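Local structure of ProQ/FinO domain-containing protein (Neisseria meningitidis, 3MW6) at residues K24-M29 with Q61-L66; D32-K37 with A57-Y62; R43-A48 with K89-N94. The protein probably binds RNA as a member of the ProQ/FinO family of RNA chaperones, a role consistent with its FinO-like fold. All blocks are in the same frame, centred on the assembly; numbering follows the deposited sequence.

Contact 1 (K24-M29 with Q61-L66); sequences KKQTEM and QYDAAL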
ATOM      1  N   LYS A  24      10.954 -22.738   7.056  1.00 53.88           N
ATOM      2  CA  LYS A  24       9.641 -22.692   7.687  1.00 57.89           C
ATOM      3  C   LYS A  24       9.762 -22.262   9.154  1.00 56.92           C
ATOM      4  O   LYS A  24       8.965 -21.468   9.657  1.00 50.50           O
ATOM      5  CB  LYS A  24       8.959 -24.058   7.599  1.00 61.67           C
ATOM      6  CG  LYS A  24       7.873 -24.248   8.640  1.00 75.90           C
ATOM      7  CD  LYS A  24       7.117 -25.546   8.441  1.00 88.34           C
ATOM      8  CE  LYS A  24       5.871 -25.577   9.314  1.00 94.31           C
ATOM      9  NZ  LYS A  24       4.921 -26.641   8.885  1.00 98.55           N
ATOM     10  N   LYS A  25      10.770 -22.789   9.840  1.00 51.56           N
ATOM     11  CA  LYS A  25      10.960 -22.463  11.242  1.00 45.46           C
ATOM     12  C   LYS A  25      11.482 -21.033  11.411  1.00 50.08           C
ATOM     13  O   LYS A  25      10.995 -20.297  12.273  1.00 50.36           O
ATOM     14  CB  LYS A  25      11.872 -23.487  11.918  1.00 48.59           C
ATOM     15  CG  LYS A  25      12.120 -23.224  13.404  1.00 57.07           C
ATOM     16  CD  LYS A  25      10.850 -23.347  14.244  1.00 59.09           C
ATOM     17  CE  LYS A  25      11.156 -23.065  15.720  1.00 68.45           C
ATOM     18  NZ  LYS A  25      10.023 -23.391  16.640  1.00 66.76           N
ATOM     19  N   GLN A  26      12.438 -20.619  10.575  1.00 46.66           N
ATOM     20  CA  GLN A  26      12.898 -19.226  10.624  1.00 45.40           C
ATOM     21  C   GLN A  26      11.753 -18.226  10.379  1.00 50.46           C
ATOM     22  O   GLN A  26      11.707 -17.156  10.994  1.00 43.20           O
ATOM     23  CB  GLN A  26      14.052 -18.950   9.652  1.00 35.45           C
ATOM     24  CG  GLN A  26      14.594 -17.532   9.847  1.00 36.04           C
ATOM     25  CD  GLN A  26      15.854 -17.220   9.057  1.00 47.78           C
ATOM     26  OE1 GLN A  26      16.210 -16.049   8.900  1.00 46.79           O
ATOM     27  NE2 GLN A  26      16.547 -18.261   8.566  1.00 42.19           N
ATOM     28  N   THR A  27      10.830 -18.586   9.488  1.00 47.49           N
ATOM     29  CA  THR A  27       9.678 -17.731   9.165  1.00 44.50           C
ATOM     30  C   THR A  27       8.688 -17.553  10.328  1.00 44.66           C
ATOM     31  O   THR A  27       8.197 -16.452  10.568  1.00 41.19           O
ATOM     32  CB  THR A  27       8.932 -18.241   7.928  1.00 42.69           C
ATOM     33  OG1 THR A  27       9.848 -18.302   6.827  1.00 50.34           O
ATOM     34  CG2 THR A  27       7.782 -17.310   7.576  1.00 41.02           C
ATOM     35  N   GLU A  28       8.396 -18.627  11.050  1.00 45.69           N
ATOM     36  CA  GLU A  28       7.588 -18.498  12.248  1.00 47.68           C
ATOM     37  C   GLU A  28       8.313 -17.646  13.286  1.00 50.46           C
ATOM     38  O   GLU A  28       7.700 -16.803  13.936  1.00 51.15           O
ATOM     39  CB  GLU A  28       7.258 -19.866  12.833  1.00 56.35           C
ATOM     40  CG  GLU A  28       6.216 -20.621  12.047  1.00 73.93           C
ATOM     41  CD  GLU A  28       6.287 -22.112  12.285  1.00 88.46           C
ATOM     42  OE1 GLU A  28       7.090 -22.531  13.146  1.00 90.57           O
ATOM     43  OE2 GLU A  28       5.551 -22.863  11.606  1.00 95.02           O
HETATM   44  N   MSE A  29       9.616 -17.857  13.443  1.00 49.62           N
HETATM   45  CA  MSE A  29      10.362 -17.131  14.469  1.00 49.17           C
HETATM   46  C   MSE A  29      10.360 -15.631  14.181  1.00 47.24           C
HETATM   47  O   MSE A  29      10.283 -14.810  15.109  1.00 44.88           O
HETATM   48  CB  MSE A  29      11.811 -17.636  14.584  1.00 49.72           C
HETATM   49  CG  MSE A  29      11.989 -19.052  15.147  1.00 53.34           C
HETATM   50 SE   MSE A  29      13.756 -19.811  14.714  0.73 60.42          SE
HETATM   51  CE  MSE A  29      14.839 -18.786  15.997  1.00 45.06           C
ATOM     52  N   GLN A  61      19.969 -11.194  12.796  1.00 46.80           N
ATOM     53  CA  GLN A  61      19.965 -12.622  13.130  1.00 50.41           C
ATOM     54  C   GLN A  61      19.058 -13.461  12.222  1.00 49.10           C
ATOM     55  O   GLN A  61      18.887 -14.660  12.448  1.00 52.36           O
ATOM     56  CB  GLN A  61      19.586 -12.848  14.605  1.00 44.36           C
ATOM     57  CG  GLN A  61      18.137 -12.546  14.964  1.00 45.33           C
ATOM     58  CD  GLN A  61      17.881 -11.068  15.221  1.00 48.45           C
ATOM     59  OE1 GLN A  61      18.356 -10.197  14.488  1.00 47.79           O
ATOM     60  NE2 GLN A  61      17.131 -10.782  16.269  1.00 47.45           N
ATOM     61  N   TYR A  62      18.482 -12.820  11.205  1.00 43.07           N
ATOM     62  CA  TYR A  62      17.503 -13.444  10.331  1.00 46.54           C
ATOM     63  C   TYR A  62      17.781 -13.073   8.877  1.00 46.99           C
ATOM     64  O   TYR A  62      18.298 -11.988   8.598  1.00 48.67           O
ATOM     65  CB  TYR A  62      16.078 -12.994  10.700  1.00 46.93           C
ATOM     66  CG  TYR A  62      15.572 -13.472  12.042  1.00 46.67           C
ATOM     67  CD1 TYR A  62      15.607 -14.821  12.390  1.00 46.72           C
ATOM     68  CD2 TYR A  62      15.028 -12.571  12.956  1.00 51.29           C
ATOM     69  CE1 TYR A  62      15.124 -15.255  13.632  1.00 49.88           C
ATOM     70  CE2 TYR A  62      14.534 -12.988  14.180  1.00 49.92           C
ATOM     71  CZ  TYR A  62      14.586 -14.326  14.517  1.00 53.53           C
ATOM     72  OH  TYR A  62      14.094 -14.723  15.741  1.00 51.36           O
ATOM     73  N   ASP A  63      17.421 -13.970   7.960  1.00 42.43           N
ATOM     74  CA  ASP A  63      17.661 -13.768   6.530  1.00 47.16           C
ATOM     75  C   ASP A  63      16.757 -12.691   5.963  1.00 47.47           C
ATOM     76  O   ASP A  63      15.536 -12.758   6.130  1.00 49.37           O
ATOM     77  CB  ASP A  63      17.437 -15.077   5.762  1.00 48.92           C
ATOM     78  CG  ASP A  63      18.435 -16.150   6.154  1.00 62.67           C
ATOM     79  OD1 ASP A  63      19.637 -15.832   6.240  1.00 60.99           O
ATOM     80  OD2 ASP A  63      18.025 -17.309   6.381  1.00 72.66           O
ATOM     81  N   ALA A  64      17.357 -11.704   5.294  1.00 44.85           N
ATOM     82  CA  ALA A  64      16.602 -10.610   4.672  1.00 47.82           C
ATOM     83  C   ALA A  64      15.458 -11.113   3.806  1.00 48.40           C
ATOM     84  O   ALA A  64      14.407 -10.484   3.732  1.00 56.79           O
ATOM     85  CB  ALA A  64      17.519  -9.715   3.843  1.00 46.14           C
ATOM     86  N   ALA A  65      15.653 -12.244   3.140  1.00 45.25           N
ATOM     87  CA  ALA A  65      14.622 -12.729   2.233  1.00 55.74           C
ATOM     88  C   ALA A  65      13.401 -13.232   2.988  1.00 51.09           C
ATOM     89  O   ALA A  65      12.279 -13.052   2.534  1.00 45.66           O
ATOM     90  CB  ALA A  65      15.166 -13.816   1.291  1.00 52.80           C
ATOM     91  N   LEU A  66      13.610 -13.881   4.126  1.00 43.98           N
ATOM     92  CA  LEU A  66      12.471 -14.413   4.856  1.00 42.53           C
ATOM     93  C   LEU A  66      11.776 -13.283   5.606  1.00 44.45           C
ATOM     94  O   LEU A  66      10.581 -13.358   5.885  1.00 48.97           O
ATOM     95  CB  LEU A  66      12.894 -15.533   5.801  1.00 42.00           C
ATOM     96  CG  LEU A  66      13.502 -16.759   5.118  1.00 45.45           C
ATOM     97  CD1 LEU A  66      13.812 -17.843   6.134  1.00 47.79           C
ATOM     98  CD2 LEU A  66      12.578 -17.303   4.036  1.00 42.62           C
TER

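Contact 2 (D32-K37 with A57-Y62); sequences DHIYGK and AALPQY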
ATOM      1  N   ASP A  32       6.811 -14.120  14.951  1.00 44.08           N
ATOM      2  CA  ASP A  32       6.646 -14.015  16.410  1.00 45.61           C
ATOM      3  C   ASP A  32       7.511 -12.890  16.974  1.00 44.23           C
ATOM      4  O   ASP A  32       7.054 -12.088  17.784  1.00 44.22           O
ATOM      5  CB  ASP A  32       6.975 -15.336  17.113  1.00 48.94           C
ATOM      6  CG  ASP A  32       5.985 -16.445  16.782  1.00 66.92           C
ATOM      7  OD1 ASP A  32       4.925 -16.170  16.163  1.00 72.81           O
ATOM      8  OD2 ASP A  32       6.278 -17.605  17.145  1.00 68.91           O
ATOM      9  N   HIS A  33       8.759 -12.811  16.536  1.00 45.04           N
ATOM     10  CA  HIS A  33       9.590 -11.700  16.974  1.00 40.33           C
ATOM     11  C   HIS A  33       8.910 -10.364  16.667  1.00 43.69           C
ATOM     12  O   HIS A  33       8.716  -9.537  17.545  1.00 41.97           O
ATOM     13  CB  HIS A  33      10.991 -11.743  16.344  1.00 45.25           C
ATOM     14  CG  HIS A  33      11.867 -10.609  16.782  1.00 55.61           C
ATOM     15  ND1 HIS A  33      12.668 -10.679  17.899  1.00 54.48           N
ATOM     16  CD2 HIS A  33      12.021  -9.357  16.288  1.00 59.60           C
ATOM     17  CE1 HIS A  33      13.295  -9.528  18.062  1.00 58.40           C
ATOM     18  NE2 HIS A  33      12.923  -8.709  17.096  1.00 62.60           N
ATOM     19  N   ILE A  34       8.526 -10.172  15.412  1.00 43.13           N
ATOM     20  CA  ILE A  34       8.003  -8.891  14.949  1.00 42.15           C
ATOM     21  C   ILE A  34       6.672  -8.496  15.592  1.00 47.08           C
ATOM     22  O   ILE A  34       6.494  -7.347  16.004  1.00 46.98           O
ATOM     23  CB  ILE A  34       7.877  -8.875  13.403  1.00 42.38           C
ATOM     24  CG1 ILE A  34       9.218  -8.484  12.770  1.00 44.16           C
ATOM     25  CG2 ILE A  34       6.782  -7.951  12.964  1.00 42.61           C
ATOM     26  CD1 ILE A  34       9.318  -8.860  11.311  1.00 50.24           C
ATOM     27  N   TYR A  35       5.726  -9.426  15.657  1.00 39.94           N
ATOM     28  CA  TYR A  35       4.435  -9.113  16.263  1.00 44.99           C
ATOM     29  C   TYR A  35       4.550  -8.969  17.774  1.00 47.17           C
ATOM     30  O   TYR A  35       3.712  -8.328  18.398  1.00 48.09           O
ATOM     31  CB  TYR A  35       3.386 -10.183  15.938  1.00 44.32           C
ATOM     32  CG  TYR A  35       2.845 -10.101  14.537  1.00 45.06           C
ATOM     33  CD1 TYR A  35       3.150 -11.079  13.601  1.00 43.92           C
ATOM     34  CD2 TYR A  35       2.035  -9.044  14.146  1.00 46.50           C
ATOM     35  CE1 TYR A  35       2.660 -11.021  12.314  1.00 40.12           C
ATOM     36  CE2 TYR A  35       1.539  -8.978  12.859  1.00 51.09           C
ATOM     37  CZ  TYR A  35       1.861  -9.973  11.947  1.00 45.57           C
ATOM     38  OH  TYR A  35       1.384  -9.922  10.663  1.00 46.93           O
ATOM     39  N   GLY A  36       5.584  -9.579  18.350  1.00 48.09           N
ATOM     40  CA  GLY A  36       5.808  -9.534  19.786  1.00 45.75           C
ATOM     41  C   GLY A  36       6.492  -8.245  20.195  1.00 54.14           C
ATOM     42  O   GLY A  36       6.121  -7.633  21.190  1.00 62.27           O
ATOM     43  N   LYS A  37       7.466  -7.811  19.405  1.00 47.96           N
ATOM     44  CA  LYS A  37       8.260  -6.641  19.755  1.00 47.12           C
ATOM     45  C   LYS A  37       7.706  -5.298  19.264  1.00 51.58           C
ATOM     46  O   LYS A  37       7.844  -4.285  19.946  1.00 54.36           O
ATOM     47  CB  LYS A  37       9.696  -6.807  19.256  1.00 48.20           C
ATOM     48  CG  LYS A  37      10.511  -5.537  19.404  1.00 61.65           C
ATOM     49  CD  LYS A  37      11.974  -5.777  19.113  1.00 74.44           C
ATOM     50  CE  LYS A  37      12.783  -4.520  19.368  1.00 80.50           C
ATOM     51  NZ  LYS A  37      14.239  -4.816  19.388  1.00 82.19           N
ATOM     52  N   ALA A  57      17.737  -4.193   8.806  1.00 49.91           N
ATOM     53  CA  ALA A  57      18.790  -3.603   9.609  1.00 51.83           C
ATOM     54  C   ALA A  57      18.648  -3.966  11.097  1.00 53.89           C
ATOM     55  O   ALA A  57      19.641  -4.243  11.764  1.00 57.19           O
ATOM     56  CB  ALA A  57      18.807  -2.098   9.411  1.00 53.71           C
ATOM     57  N   ALA A  58      17.421  -3.994  11.611  1.00 48.44           N
ATOM     58  CA  ALA A  58      17.204  -4.266  13.039  1.00 47.57           C
ATOM     59  C   ALA A  58      17.280  -5.755  13.401  1.00 54.02           C
ATOM     60  O   ALA A  58      17.438  -6.114  14.571  1.00 57.33           O
ATOM     61  CB  ALA A  58      15.851  -3.681  13.498  1.00 44.95           C
ATOM     62  N   LEU A  59      17.142  -6.621  12.401  1.00 55.90           N
ATOM     63  CA  LEU A  59      17.137  -8.064  12.634  1.00 50.22           C
ATOM     64  C   LEU A  59      18.241  -8.772  11.852  1.00 51.15           C
ATOM     65  O   LEU A  59      17.957  -9.494  10.898  1.00 48.62           O
ATOM     66  CB  LEU A  59      15.784  -8.670  12.246  1.00 46.16           C
ATOM     67  CG  LEU A  59      14.509  -8.036  12.800  1.00 47.83           C
ATOM     68  CD1 LEU A  59      13.287  -8.793  12.298  1.00 53.50           C
ATOM     69  CD2 LEU A  59      14.547  -8.038  14.292  1.00 42.30           C
ATOM     70  N   PRO A  60      19.507  -8.574  12.250  1.00 52.74           N
ATOM     71  CA  PRO A  60      20.574  -9.226  11.484  1.00 52.15           C
ATOM     72  C   PRO A  60      20.629 -10.735  11.740  1.00 51.12           C
ATOM     73  O   PRO A  60      21.244 -11.465  10.964  1.00 56.55           O
ATOM     74  CB  PRO A  60      21.846  -8.525  11.975  1.00 46.58           C
ATOM     75  CG  PRO A  60      21.483  -7.963  13.313  1.00 48.78           C
ATOM     76  CD  PRO A  60      20.028  -7.608  13.230  1.00 49.45           C
ATOM     77  N   GLN A  61      19.969 -11.194  12.796  1.00 46.80           N
ATOM     78  CA  GLN A  61      19.965 -12.622  13.130  1.00 50.41           C
ATOM     79  C   GLN A  61      19.058 -13.461  12.222  1.00 49.10           C
ATOM     80  O   GLN A  61      18.887 -14.660  12.448  1.00 52.36           O
ATOM     81  CB  GLN A  61      19.586 -12.848  14.605  1.00 44.36           C
ATOM     82  CG  GLN A  61      18.137 -12.546  14.964  1.00 45.33           C
ATOM     83  CD  GLN A  61      17.881 -11.068  15.221  1.00 48.45           C
ATOM     84  OE1 GLN A  61      18.356 -10.197  14.488  1.00 47.79           O
ATOM     85  NE2 GLN A  61      17.131 -10.782  16.269  1.00 47.45           N
ATOM     86  N   TYR A  62      18.482 -12.820  11.205  1.00 43.07           N
ATOM     87  CA  TYR A  62      17.503 -13.444  10.331  1.00 46.54           C
ATOM     88  C   TYR A  62      17.781 -13.073   8.877  1.00 46.99           C
ATOM     89  O   TYR A  62      18.298 -11.988   8.598  1.00 48.67           O
ATOM     90  CB  TYR A  62      16.078 -12.994  10.700  1.00 46.93           C
ATOM     91  CG  TYR A  62      15.572 -13.472  12.042  1.00 46.67           C
ATOM     92  CD1 TYR A  62      15.607 -14.821  12.390  1.00 46.72           C
ATOM     93  CD2 TYR A  62      15.028 -12.571  12.956  1.00 51.29           C
ATOM     94  CE1 TYR A  62      15.124 -15.255  13.632  1.00 49.88           C
ATOM     95  CE2 TYR A  62      14.534 -12.988  14.180  1.00 49.92           C
ATOM     96  CZ  TYR A  62      14.586 -14.326  14.517  1.00 53.53           C
ATOM     97  OH  TYR A  62      14.094 -14.723  15.741  1.00 51.36           O
TER

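Contact 3 (R43-A48 with K89-N94); sequences RFKPLA and KRFDLN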
ATOM      1  N   ARG A  43      -0.544  -3.979  16.131  1.00 39.23           N
ATOM      2  CA  ARG A  43      -1.784  -3.218  15.998  0.53 44.51           C
ATOM      3  C   ARG A  43      -2.157  -2.866  14.550  1.00 45.08           C
ATOM      4  O   ARG A  43      -3.100  -2.124  14.315  1.00 46.36           O
ATOM      5  CB  ARG A  43      -1.720  -1.961  16.867  0.53 49.22           C
ATOM      6  CG  ARG A  43      -1.840  -2.262  18.348  0.53 53.92           C
ATOM      7  CD  ARG A  43      -0.710  -1.641  19.143  0.53 63.42           C
ATOM      8  NE  ARG A  43      -0.835  -0.189  19.251  0.53 65.76           N
ATOM      9  CZ  ARG A  43      -0.840   0.477  20.398  0.53 62.71           C
ATOM     10  NH1 ARG A  43      -0.722  -0.181  21.545  0.53 62.52           N
ATOM     11  NH2 ARG A  43      -0.956   1.801  20.397  0.53 59.85           N
ATOM     12  N   PHE A  44      -1.420  -3.412  13.582  1.00 40.27           N
ATOM     13  CA  PHE A  44      -1.729  -3.201  12.165  1.00 37.82           C
ATOM     14  C   PHE A  44      -1.931  -1.735  11.834  1.00 35.22           C
ATOM     15  O   PHE A  44      -2.990  -1.332  11.353  1.00 37.82           O
ATOM     16  CB  PHE A  44      -2.969  -4.019  11.743  1.00 37.57           C
ATOM     17  CG  PHE A  44      -2.699  -5.488  11.605  1.00 40.60           C
ATOM     18  CD1 PHE A  44      -2.689  -6.312  12.717  1.00 45.10           C
ATOM     19  CD2 PHE A  44      -2.424  -6.040  10.360  1.00 38.32           C
ATOM     20  CE1 PHE A  44      -2.416  -7.669  12.597  1.00 43.39           C
ATOM     21  CE2 PHE A  44      -2.160  -7.396  10.225  1.00 44.29           C
ATOM     22  CZ  PHE A  44      -2.152  -8.212  11.352  1.00 48.12           C
ATOM     23  N   LYS A  45      -0.915  -0.926  12.092  1.00 34.24           N
ATOM     24  CA  LYS A  45      -0.973   0.457  11.656  1.00 34.47           C
ATOM     25  C   LYS A  45      -0.360   0.532  10.271  1.00 36.67           C
ATOM     26  O   LYS A  45       0.512  -0.261   9.933  1.00 32.94           O
ATOM     27  CB  LYS A  45      -0.193   1.348  12.612  1.00 36.38           C
ATOM     28  CG  LYS A  45      -0.747   1.365  14.036  1.00 49.67           C
ATOM     29  CD  LYS A  45       0.125   2.218  14.924  1.00 54.59           C
ATOM     30  CE  LYS A  45      -0.648   2.818  16.075  1.00 57.99           C
ATOM     31  NZ  LYS A  45       0.219   3.748  16.866  1.00 50.45           N
ATOM     32  N   PRO A  46      -0.816   1.489   9.461  1.00 30.49           N
ATOM     33  CA  PRO A  46      -0.168   1.694   8.168  1.00 29.08           C
ATOM     34  C   PRO A  46       1.345   1.897   8.369  1.00 39.27           C
ATOM     35  O   PRO A  46       1.736   2.722   9.187  1.00 38.30           O
ATOM     36  CB  PRO A  46      -0.831   2.972   7.656  1.00 23.46           C
ATOM     37  CG  PRO A  46      -2.185   2.973   8.280  1.00 25.51           C
ATOM     38  CD  PRO A  46      -1.942   2.414   9.681  1.00 27.37           C
ATOM     39  N   LEU A  47       2.165   1.141   7.642  1.00 31.87           N
ATOM     40  CA  LEU A  47       3.613   1.151   7.804  1.00 33.49           C
ATOM     41  C   LEU A  47       4.312   2.173   6.906  1.00 42.66           C
ATOM     42  O   LEU A  47       3.958   2.352   5.733  1.00 40.41           O
ATOM     43  CB  LEU A  47       4.177  -0.245   7.521  1.00 29.37           C
ATOM     44  CG  LEU A  47       3.629  -1.325   8.462  1.00 30.58           C
ATOM     45  CD1 LEU A  47       3.972  -2.738   7.975  1.00 26.12           C
ATOM     46  CD2 LEU A  47       4.155  -1.100   9.891  1.00 31.98           C
ATOM     47  N   ALA A  48       5.318   2.841   7.461  1.00 33.69           N
ATOM     48  CA  ALA A  48       6.082   3.827   6.712  1.00 39.31           C
ATOM     49  C   ALA A  48       6.767   3.190   5.511  1.00 35.74           C
ATOM     50  O   ALA A  48       7.138   2.019   5.567  1.00 38.99           O
ATOM     51  CB  ALA A  48       7.130   4.467   7.610  1.00 37.21           C
ATOM     52  N   LYS A  89      -2.078   8.617   9.068  1.00 39.86           N
ATOM     53  CA  LYS A  89      -0.611   8.580   9.058  1.00 29.37           C
ATOM     54  C   LYS A  89      -0.020   7.182   8.948  1.00 26.67           C
ATOM     55  O   LYS A  89      -0.635   6.195   9.343  1.00 39.87           O
ATOM     56  CB  LYS A  89      -0.063   9.226  10.338  1.00 31.98           C
ATOM     57  CG  LYS A  89      -0.329  10.716  10.459  1.00 36.02           C
ATOM     58  CD  LYS A  89       0.679  11.458   9.631  1.00 42.13           C
ATOM     59  CE  LYS A  89       0.528  12.951   9.782  1.00 55.44           C
ATOM     60  NZ  LYS A  89       1.608  13.640   9.027  1.00 58.68           N
ATOM     61  N   ARG A  90       1.191   7.107   8.417  1.00 25.45           N
ATOM     62  CA  ARG A  90       1.973   5.890   8.507  1.00 31.99           C
ATOM     63  C   ARG A  90       2.966   5.975   9.665  1.00 36.04           C
ATOM     64  O   ARG A  90       3.337   7.067  10.102  1.00 40.16           O
ATOM     65  CB  ARG A  90       2.704   5.630   7.196  1.00 32.66           C
ATOM     66  CG  ARG A  90       1.784   5.371   6.028  1.00 35.99           C
ATOM     67  CD  ARG A  90       2.574   5.128   4.721  1.00 37.02           C
ATOM     68  NE  ARG A  90       1.638   4.782   3.664  1.00 40.27           N
ATOM     69  CZ  ARG A  90       1.310   3.536   3.353  1.00 34.96           C
ATOM     70  NH1 ARG A  90       1.854   2.519   4.005  1.00 31.79           N
ATOM     71  NH2 ARG A  90       0.432   3.306   2.400  1.00 29.79           N
ATOM     72  N   PHE A  91       3.400   4.817  10.152  1.00 38.84           N
ATOM     73  CA  PHE A  91       4.199   4.738  11.369  1.00 37.59           C
ATOM     74  C   PHE A  91       5.499   3.970  11.134  1.00 46.43           C
ATOM     75  O   PHE A  91       5.497   2.963  10.424  1.00 50.84           O
ATOM     76  CB  PHE A  91       3.388   4.044  12.470  1.00 33.85           C
ATOM     77  CG  PHE A  91       2.210   4.838  12.947  1.00 33.59           C
ATOM     78  CD1 PHE A  91       2.233   5.461  14.185  1.00 32.29           C
ATOM     79  CD2 PHE A  91       1.077   4.971  12.151  1.00 30.44           C
ATOM     80  CE1 PHE A  91       1.151   6.209  14.631  1.00 33.74           C
ATOM     81  CE2 PHE A  91      -0.005   5.713  12.579  1.00 33.06           C
ATOM     82  CZ  PHE A  91       0.025   6.332  13.836  1.00 40.65           C
ATOM     83  N   ASP A  92       6.605   4.431  11.725  1.00 42.84           N
ATOM     84  CA  ASP A  92       7.886   3.718  11.601  1.00 39.15           C
ATOM     85  C   ASP A  92       8.028   2.675  12.706  1.00 35.98           C
ATOM     86  O   ASP A  92       7.088   2.483  13.488  1.00 41.79           O
ATOM     87  CB  ASP A  92       9.084   4.677  11.554  1.00 42.01           C
ATOM     88  CG  ASP A  92       9.258   5.481  12.834  1.00 49.87           C
ATOM     89  OD1 ASP A  92       9.912   6.548  12.767  1.00 55.22           O
ATOM     90  OD2 ASP A  92       8.733   5.069  13.898  1.00 46.85           O
ATOM     91  N   LEU A  93       9.164   1.982  12.756  1.00 39.11           N
ATOM     92  CA  LEU A  93       9.376   0.935  13.767  1.00 45.09           C
ATOM     93  C   LEU A  93       9.230   1.435  15.193  1.00 45.53           C
ATOM     94  O   LEU A  93       8.963   0.647  16.099  1.00 48.03           O
ATOM     95  CB  LEU A  93      10.750   0.272  13.618  1.00 44.40           C
ATOM     96  CG  LEU A  93      10.838  -0.722  12.471  1.00 42.27           C
ATOM     97  CD1 LEU A  93      12.161  -1.506  12.509  1.00 39.59           C
ATOM     98  CD2 LEU A  93       9.643  -1.667  12.523  1.00 37.17           C
ATOM     99  N   ASN A  94       9.381   2.742  15.391  1.00 44.71           N
ATOM    100  CA  ASN A  94       9.310   3.328  16.729  1.00 45.91           C
ATOM    101  C   ASN A  94       7.960   3.929  17.053  1.00 52.37           C
ATOM    102  O   ASN A  94       7.835   4.749  17.970  1.00 45.29           O
ATOM    103  CB  ASN A  94      10.391   4.393  16.897  1.00 57.88           C
ATOM    104  CG  ASN A  94      11.785   3.809  16.860  1.00 66.99           C
ATOM    105  OD1 ASN A  94      12.007   2.679  17.304  1.00 65.92           O
ATOM    106  ND2 ASN A  94      12.731   4.567  16.320  1.00 73.95           N
TER

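Contact 1 (K24-M29 with Q61-L66)
Gln26 reaches Asp63 because its CG stands anti to the backbone N (chi1 -174°) and the chain beyond runs extended, carrying the amide from helix 23-37 across to the turn that opens helix 64-76. Its OE1 accepts from the backbone N of Asp63 at 2.6 Å, a nearly straight bond with an N-H...O angle of 173°, while its NE2 gives a more bent bond to Asp63 OD2 at 2.8 Å. The NE2 arrives from above the carboxylate plane. A second acceptor, the carbonyl of Thr20, also takes a bond from NE2, so partners on both oxygen and nitrogen fix the amide's rotation. Glutamine suits the place: it is long enough to span the gap and offers an acceptor and a donor side by side.

Apolar groups pack around this polar link. Leu66 CD1 lies against the aliphatic chain and the amide of Gln26, 3.6 Å from CD, and Leu66 CD2 approaches Thr27 OG1, a hydroxyl bonded to the carbonyl of Lys23 in its own helix. Tyr62 slides past Gln26 in the opposite sense, OE1 lying at its ring edge, and its side chain crosses that of selenomethionine Met29 at about a right angle, with Met29 CB 4.2 Å from Tyr62 CE1.

Asp63 occupies the N-cap position of helix 64-76, yet its side chain makes no capping bond; OD2 turns to the Gln26 amide instead. The chemistry thus implies an interhelix tie that fixes the helix start by its backbone N-H and its carboxylate together; the bond that OE1 accepts would probably polarise the amide and make NE2 a better donor, offsetting the closeness of OD2 to OE1, two acceptors.

Contact 2 (D32-K37 with A57-Y62)
His33 and Leu59 mark the closest backbone approach, with CA atoms 9.4 Å apart, a wide gap between the last turns of helix 23-37 and the type I beta turn running from Leu59 to Tyr62, and no hydrogen bond crosses it. Side chains alone bridge the distance. His33 stretches outward with CG anti to the backbone N (chi1 -180°), while Leu59, the first residue to leave helical geometry after helix 51-58, sends its chain past the imidazole in the opposite direction. Its two methyls divide the work: CD2 lies 3.3 Å from His33 NE2, and CD1 meets Ile34 CD1 at 4.1 Å, the leucine and isoleucine crossing at about a right angle. A forked leucine suits this spot, since each branch serves a different neighbour. The cost is polar: NE2 of His33 is buried here with no partner in the model, which would probably disfavour a charged imidazole.

At the margins the contact thins. The CB of His33 comes no nearer than 4.3 Å to CE2 of the Tyr62 ring, and the Gln61 amide only brushes the imidazole, while Lys37 CB, one turn on in the same helix, lies over one imidazole face, offset toward the rim.

The turn, leaving helix 51-58, is held between helix 23-37 and Ile67 of helix 64-76, on which Leu59 and Tyr62 rest, while Ile34 also packs on Phe41 of helix 39-42.

Contact 3 (R43-A48 with K89-N94)
Pro46 and Phe91 lie at the tight part of the contact, where the loop after helix 39-42 meets strand 89-91. Phe91 N donates to Pro46 O at 2.8 Å and Ala48 N to Phe91 O at 3.0 Å, two bonds that flank Leu47 and form a single beta bridge. Proline has no N-H to give, but its carbonyl serves here. The short side chain of Ala48 fits against the Phe91 backbone. Arg90 runs extended to NE, and the turn about its last torsion (chi4 -93°) sets the guanidinium with NH1 2.7 Å from Leu47 O; its other bonds go to Glu100 O, to Glu105 and to Glu104 of the second subunit, so every nitrogen of this buried cation is engaged. Lys45 CD sits over the centre of the Phe91 ring, 3.8 Å from the centroid, a CH-pi contact, while NZ makes an off-centre cation-pi contact and bonds to Asn95 OD1.

The looser side belongs to exposed Lys89, whose side chain leads away toward solvent and a long, weak ion pair with Glu100.

The arrangement is that of a loop bridged to one strand of a two-stranded antiparallel hairpin in the FinO-like fold.

Contacts 1 and 2 are neighbours, their centres 9 Å apart: both use helix 23-37 and share Gln61 and Tyr62, so the turn between helices 51-58 and 64-76 is held at two levels of one helix. Contact 3 lies across the chain's centre from contact 1, about 21 Å between centres, and touches contact 2 through packing of Tyr35 on Phe44. All three are partly buried, none wholly core or surface. Their chemistry differs with place: contact 1 joins helix to helix start by a side-chain amide set among Leu66 and the Tyr62 ring, contact 2 rests mainly on Leu59 against His33 and Ile34, and contact 3 binds loop to strand through backbone bonds and cations, reaching the second subunit.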